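Long-range contacts in uncharacterized protein (PDB 4R7F), which is of unknown function but contains three immunoglobulin-like beta-sandwich domains and a region related to the first domain of type 9 secretion system plug proteins: residues Lys111-Tyr116 and Val137-Val142; Phe165-Lys170 and Asn206-Thr211. All coordinates share one frame; numbering follows the deposited sequence.

Contact 1 (Lys111-Tyr116 and Val137-Val142); sequences KVSGNY and VVEPVV
The contact closes the open end of the beta hairpin formed by strands 114-122 and 129-138, within the region related to the type 9 secretion system plug protein. Gly-114 and Val-137 form an antiparallel hydrogen-bonded pair. Gly-114 N donates to Val-137 O at 2.8 Å, with an N-H...O angle of 172°. Val-137 N returns the bond to Gly-114 O, also at 2.8 Å. Both donors lie in the carbonyl plane of their acceptors. The backbone of Gly-114 has a positive phi of 126°, and a side chain here would collide with the preceding carbonyl oxygen.

On the face where Val-137 points, its CG2 meets the Tyr-116 ring obliquely, 3.6 Å from CD1. With CG1 anti to the backbone N (chi1 172°), CG2 is the branch that meets the ring. The Tyr-116 hydroxyl donates to Val-112 O, 2.7 Å from OH, approaching from above the carbonyl plane. This bond ties the ring to the residues that precede its own strand.

Past the hairpin pair, side chains take over. Ser-113 OG donates to the anti lone pair of Glu-139 OE2 at 2.7 Å. One water bridges the same two residues: it accepts from Ser-113 N at 3.0 Å and donates to Glu-139 OE2 at 2.6 Å. Arg-389 forms a salt bridge with OE2, and Leu-390 N donates to Ser-113 OG, so strand 389-397 joins the site. An alanine at Glu-139 removes the acceptor shared by Ser-113 OG, the water and Arg-389, and would probably loosen the exit of the chain from the hairpin against strand 389-397.

Three donors therefore converge on one carboxylate oxygen. They would be expected to stabilise Glu-139 as the anion and to hold the chain in place where it leaves the hairpin.

Contact 2 (Phe165-Lys170 and Asn206-Thr211); sequences FNINNK and NQISYT
Backbone bonds set the register of two antiparallel strands, 160-168 and 207-219. Ile-167 and Ile-208 exchange a full pair: Ile-167 N to Ile-208 O is 2.8 Å and Ile-208 N to Ile-167 O is 2.9 Å. Tyr-210 N donates to Phe-165 O at 2.8 Å, nearly along the C=O axis. The return bond from Phe-165 N to Tyr-210 O is weak.

Apolar contacts fill the face bearing these four residues. The Phe-165 and Tyr-210 rings are tilted by only 15° but slid apart, with centroids 4.8 Å apart. Tyr-210 CB makes a CH-pi contact over one Phe-165 face, 3.9 Å from the ring centroid. The Ile-167 side chain crosses Tyr-210 obliquely, with CD1 3.6 Å from Tyr-210 CE1.

Amides and hydroxyls occupy the other face. Gln-207 NE2 donates to Asn-168 OD1 at 2.8 Å, in the carbonyl plane and close to the plane of its own amide. Asn-168 ND2 turns instead to Asn-143 OD1. Water 2 joins Asn-166 ND2, weakly, to Thr-211 OG1. Gln-207 NE2 also makes a weak bond to Asn-166 OD1 of the second subunit.

Leu-181 and Ile-183 of strand 181-187 cover the apolar face, while the polar face meets the other subunit. An antiparallel sheet with its apolar face packed on strand 181-187 is consistent with one of the protein's immunoglobulin-like beta-sandwich domains.

How the contacts relate
The two contacts follow one another along the chain, with centres about 18 Å apart. Segment 137-142 leaves the hairpin of contact 1 and continues, through an inverse gamma turn at Pro-140, into strand 143-149, the neighbour of strand 160-168 in contact 2. They meet at Val-142. Its CB lies 3.7 Å from Asn-168 O, and its CG2 lies 3.8 Å from Ile-167 CG2. Val-138 touches Val-393, and Val-141 and Val-142 touch Ile-391, so strand 389-397 runs beside both ends of segment 137-142. The surroundings differ. No other chain of the assembly touches contact 1, whereas contact 2 borders the second subunit, and its Asn-206 side chain lies about 4 Å from a bound magnesium ion.

Contact 1 (Lys111-Tyr116 and Val137-Val142)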
loop_
_atom_site.group_PDB
_atom_site.type_symbol
_atom_site.label_atom_id
_atom_site.label_comp_id
_atom_site.label_asym_id
_atom_site.label_seq_id
_atom_site.Cartn_x
_atom_site.Cartn_y
_atom_site.Cartn_z
ATOM N N LYS A 111 30.387 6.449 -3.544
ATOM C CA LYS A 111 30.638 7.185 -4.749
ATOM C C LYS A 111 29.863 6.660 -5.935
ATOM O O LYS A 111 29.767 7.360 -6.919
ATOM C CB LYS A 111 32.120 7.127 -5.091
ATOM C CG LYS A 111 32.989 7.931 -4.158
ATOM C CD LYS A 111 34.443 7.731 -4.506
ATOM C CE LYS A 111 35.289 8.653 -3.654
ATOM N NZ LYS A 111 36.718 8.314 -3.820
ATOM N N VAL A 112 29.362 5.422 -5.881
ATOM C CA VAL A 112 28.685 4.822 -7.048
ATOM C C VAL A 112 27.470 4.042 -6.587
ATOM O O VAL A 112 27.336 3.689 -5.420
ATOM C CB VAL A 112 29.586 3.862 -7.874
ATOM C CG1 VAL A 112 30.735 4.614 -8.574
ATOM C CG2 VAL A 112 30.116 2.739 -6.994
ATOM N N SER A 113 26.590 3.754 -7.528
ATOM C CA SER A 113 25.433 2.976 -7.217
ATOM C C SER A 113 25.809 1.501 -7.199
ATOM O O SER A 113 26.931 1.128 -7.528
ATOM C CB SER A 113 24.354 3.252 -8.262
ATOM O OG SER A 113 24.705 2.692 -9.499
ATOM N N GLY A 114 24.846 0.661 -6.867
ATOM C CA GLY A 114 25.031 -0.788 -6.976
ATOM C C GLY A 114 24.732 -1.507 -5.681
ATOM O O GLY A 114 24.112 -0.944 -4.749
ATOM N N ASN A 115 25.192 -2.753 -5.627
ATOM C CA ASN A 115 24.969 -3.614 -4.484
ATOM C C ASN A 115 26.137 -3.498 -3.484
ATOM O O ASN A 115 27.303 -3.577 -3.888
ATOM C CB ASN A 115 24.830 -5.037 -4.979
ATOM C CG ASN A 115 23.502 -5.293 -5.665
ATOM O OD1 ASN A 115 22.541 -4.549 -5.478
ATOM N ND2 ASN A 115 23.453 -6.337 -6.496
ATOM N N TYR A 116 25.829 -3.309 -2.210
ATOM C CA TYR A 116 26.870 -3.221 -1.151
ATOM C C TYR A 116 26.689 -4.296 -0.075
ATOM O O TYR A 116 25.564 -4.579 0.350
ATOM C CB TYR A 116 26.883 -1.851 -0.469
ATOM C CG TYR A 116 27.412 -0.740 -1.346
ATOM C CD1 TYR A 116 26.571 -0.017 -2.186
ATOM C CD2 TYR A 116 28.748 -0.425 -1.350
ATOM C CE1 TYR A 116 27.064 0.972 -3.019
ATOM C CE2 TYR A 116 29.243 0.566 -2.170
ATOM C CZ TYR A 116 28.402 1.256 -2.997
ATOM O OH TYR A 116 28.924 2.237 -3.774
ATOM N N VAL A 137 22.167 0.614 -3.412
ATOM C CA VAL A 137 22.157 2.042 -3.596
ATOM C C VAL A 137 21.802 2.338 -5.036
ATOM O O VAL A 137 22.523 1.901 -5.961
ATOM C CB VAL A 137 23.536 2.608 -3.306
ATOM C CG1 VAL A 137 23.597 4.074 -3.691
ATOM C CG2 VAL A 137 23.875 2.406 -1.831
ATOM N N VAL A 138 20.672 3.043 -5.226
ATOM C CA VAL A 138 20.127 3.326 -6.566
ATOM C C VAL A 138 20.396 4.786 -7.009
ATOM O O VAL A 138 20.355 5.700 -6.195
ATOM C CB VAL A 138 18.621 2.942 -6.671
ATOM C CG1 VAL A 138 17.738 3.629 -5.634
ATOM C CG2 VAL A 138 18.081 3.204 -8.063
ATOM N N GLU A 139 20.764 4.951 -8.280
ATOM C CA GLU A 139 20.748 6.246 -8.985
ATOM C C GLU A 139 19.573 6.189 -9.930
ATOM O O GLU A 139 19.659 5.634 -11.009
ATOM C CB GLU A 139 22.064 6.531 -9.733
ATOM C CG GLU A 139 22.585 5.384 -10.590
ATOM C CD GLU A 139 23.932 5.654 -11.245
ATOM O OE1 GLU A 139 24.066 6.720 -11.869
ATOM O OE2 GLU A 139 24.831 4.777 -11.163
ATOM N N PRO A 140 18.440 6.718 -9.498
ATOM C CA PRO A 140 17.193 6.416 -10.180
ATOM C C PRO A 140 16.981 7.224 -11.454
ATOM O O PRO A 140 16.228 8.174 -11.481
ATOM C CB PRO A 140 16.139 6.772 -9.123
ATOM C CG PRO A 140 16.781 7.890 -8.359
ATOM C CD PRO A 140 18.233 7.495 -8.258
ATOM N N VAL A 141 17.574 6.765 -12.532
ATOM C CA VAL A 141 17.480 7.441 -13.811
ATOM C C VAL A 141 16.445 6.838 -14.771
ATOM O O VAL A 141 16.238 7.364 -15.848
ATOM C CB VAL A 141 18.868 7.518 -14.483
ATOM C CG1 VAL A 141 19.778 8.419 -13.659
ATOM C CG2 VAL A 141 19.474 6.120 -14.684
ATOM N N VAL A 142 15.823 5.725 -14.389
ATOM C CA VAL A 142 14.705 5.224 -15.133
ATOM C C VAL A 142 13.537 4.980 -14.154
ATOM O O VAL A 142 13.735 4.829 -12.952
ATOM C CB VAL A 142 15.063 3.934 -15.892
ATOM C CG1 VAL A 142 16.272 4.141 -16.782
ATOM C CG2 VAL A 142 15.305 2.782 -14.925
HETATM O O HOH W 1 27.221 5.031 -10.152
#

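Contact 2 (Phe165-Lys170 and Asn206-Thr211)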
loop_
_atom_site.group_PDB
_atom_site.type_symbol
_atom_site.label_atom_id
_atom_site.label_comp_id
_atom_site.label_asym_id
_atom_site.label_seq_id
_atom_site.Cartn_x
_atom_site.Cartn_y
_atom_site.Cartn_z
ATOM N N PHE A 165 6.195 -5.673 -16.069
ATOM C CA PHE A 165 6.752 -4.326 -15.927
ATOM C C PHE A 165 7.365 -3.745 -17.181
ATOM O O PHE A 165 7.728 -4.477 -18.079
ATOM C CB PHE A 165 7.733 -4.234 -14.745
ATOM C CG PHE A 165 9.065 -4.897 -14.982
ATOM C CD1 PHE A 165 9.245 -6.246 -14.713
ATOM C CD2 PHE A 165 10.139 -4.166 -15.436
ATOM C CE1 PHE A 165 10.486 -6.848 -14.910
ATOM C CE2 PHE A 165 11.367 -4.767 -15.672
ATOM C CZ PHE A 165 11.540 -6.104 -15.389
ATOM N N ASN A 166 7.497 -2.418 -17.193
ATOM C CA ASN A 166 8.127 -1.672 -18.298
ATOM C C ASN A 166 9.109 -0.737 -17.695
ATOM O O ASN A 166 8.840 -0.143 -16.665
ATOM C CB ASN A 166 7.116 -0.841 -19.088
ATOM C CG ASN A 166 5.965 -1.684 -19.597
ATOM O OD1 ASN A 166 6.057 -2.297 -20.648
ATOM N ND2 ASN A 166 4.886 -1.748 -18.815
ATOM N N ILE A 167 10.246 -0.603 -18.355
ATOM C CA ILE A 167 11.229 0.340 -17.957
ATOM C C ILE A 167 11.048 1.523 -18.867
ATOM O O ILE A 167 11.181 1.389 -20.064
ATOM C CB ILE A 167 12.644 -0.226 -18.141
ATOM C CG1 ILE A 167 12.806 -1.469 -17.271
ATOM C CG2 ILE A 167 13.671 0.837 -17.799
ATOM C CD1 ILE A 167 14.117 -2.183 -17.493
ATOM N N ASN A 168 10.716 2.660 -18.270
ATOM C CA ASN A 168 10.564 3.923 -18.954
ATOM C C ASN A 168 11.845 4.757 -18.876
ATOM O O ASN A 168 12.174 5.262 -17.832
ATOM C CB ASN A 168 9.380 4.659 -18.326
ATOM C CG ASN A 168 8.093 3.823 -18.351
ATOM O OD1 ASN A 168 7.766 3.186 -19.349
ATOM N ND2 ASN A 168 7.368 3.839 -17.253
ATOM N N ASN A 169 12.547 4.882 -20.011
ATOM C CA ASN A 169 13.879 5.440 -20.078
ATOM C C ASN A 169 14.072 6.557 -21.100
ATOM O O ASN A 169 15.159 6.681 -21.655
ATOM C CB ASN A 169 14.933 4.330 -20.339
ATOM C CG ASN A 169 14.823 3.717 -21.728
ATOM O OD1 ASN A 169 13.751 3.625 -22.308
ATOM N ND2 ASN A 169 15.938 3.347 -22.275
ATOM N N LYS A 170 13.067 7.414 -21.267
ATOM C CA LYS A 170 13.173 8.571 -22.156
ATOM C C LYS A 170 14.388 9.447 -21.796
ATOM O O LYS A 170 15.078 9.937 -22.678
ATOM C CB LYS A 170 11.886 9.417 -22.115
ATOM C CG LYS A 170 11.962 10.646 -23.026
ATOM C CD LYS A 170 10.641 11.404 -23.212
ATOM C CE LYS A 170 10.107 12.007 -21.911
ATOM N NZ LYS A 170 10.984 12.944 -21.137
ATOM N N ASN A 206 12.220 4.443 -26.000
ATOM C CA ASN A 206 11.999 5.004 -24.674
ATOM C C ASN A 206 11.168 4.081 -23.757
ATOM O O ASN A 206 10.581 4.530 -22.746
ATOM C CB ASN A 206 11.328 6.377 -24.790
ATOM C CG ASN A 206 10.044 6.350 -25.615
ATOM O OD1 ASN A 206 9.394 5.298 -25.739
ATOM N ND2 ASN A 206 9.655 7.529 -26.183
ATOM N N GLN A 207 11.127 2.799 -24.095
ATOM C CA GLN A 207 10.366 1.862 -23.282
ATOM C C GLN A 207 10.765 0.460 -23.551
ATOM O O GLN A 207 10.810 0.061 -24.691
ATOM C CB GLN A 207 8.877 1.973 -23.530
ATOM C CG GLN A 207 8.134 1.289 -22.419
ATOM C CD GLN A 207 6.640 1.556 -22.456
ATOM O OE1 GLN A 207 5.967 1.233 -23.457
ATOM N NE2 GLN A 207 6.100 2.110 -21.354
ATOM N N ILE A 208 11.082 -0.261 -22.486
ATOM C CA ILE A 208 11.483 -1.648 -22.568
ATOM C C ILE A 208 10.481 -2.454 -21.777
ATOM O O ILE A 208 10.328 -2.249 -20.583
ATOM C CB ILE A 208 12.888 -1.866 -22.000
ATOM C CG1 ILE A 208 13.873 -0.869 -22.628
ATOM C CG2 ILE A 208 13.374 -3.296 -22.299
ATOM C CD1 ILE A 208 14.886 -0.313 -21.650
ATOM N N SER A 209 9.797 -3.369 -22.442
ATOM C CA SER A 209 8.703 -4.090 -21.803
ATOM C C SER A 209 9.094 -5.527 -21.478
ATOM O O SER A 209 9.626 -6.229 -22.353
ATOM C CB SER A 209 7.458 -4.042 -22.704
ATOM O OG SER A 209 6.424 -4.869 -22.184
ATOM N N TYR A 210 8.865 -5.938 -20.223
ATOM C CA TYR A 210 9.123 -7.325 -19.775
ATOM C C TYR A 210 7.804 -7.866 -19.304
ATOM O O TYR A 210 7.583 -8.103 -18.130
ATOM C CB TYR A 210 10.120 -7.401 -18.608
ATOM C CG TYR A 210 11.486 -6.897 -18.933
ATOM C CD1 TYR A 210 11.755 -5.543 -18.958
ATOM C CD2 TYR A 210 12.511 -7.770 -19.265
ATOM C CE1 TYR A 210 13.015 -5.063 -19.297
ATOM C CE2 TYR A 210 13.783 -7.298 -19.568
ATOM C CZ TYR A 210 14.033 -5.945 -19.591
ATOM O OH TYR A 210 15.301 -5.465 -19.905
ATOM N N THR A 211 6.902 -7.986 -20.235
ATOM C CA THR A 211 5.534 -8.347 -19.959
ATOM C C THR A 211 5.300 -9.660 -20.659
ATOM O O THR A 211 5.846 -9.867 -21.713
ATOM C CB THR A 211 4.601 -7.259 -20.499
ATOM O OG1 THR A 211 4.889 -6.040 -19.808
ATOM C CG2 THR A 211 3.182 -7.597 -20.228
HETATM O O HOH W 2 3.843 -4.125 -18.226
#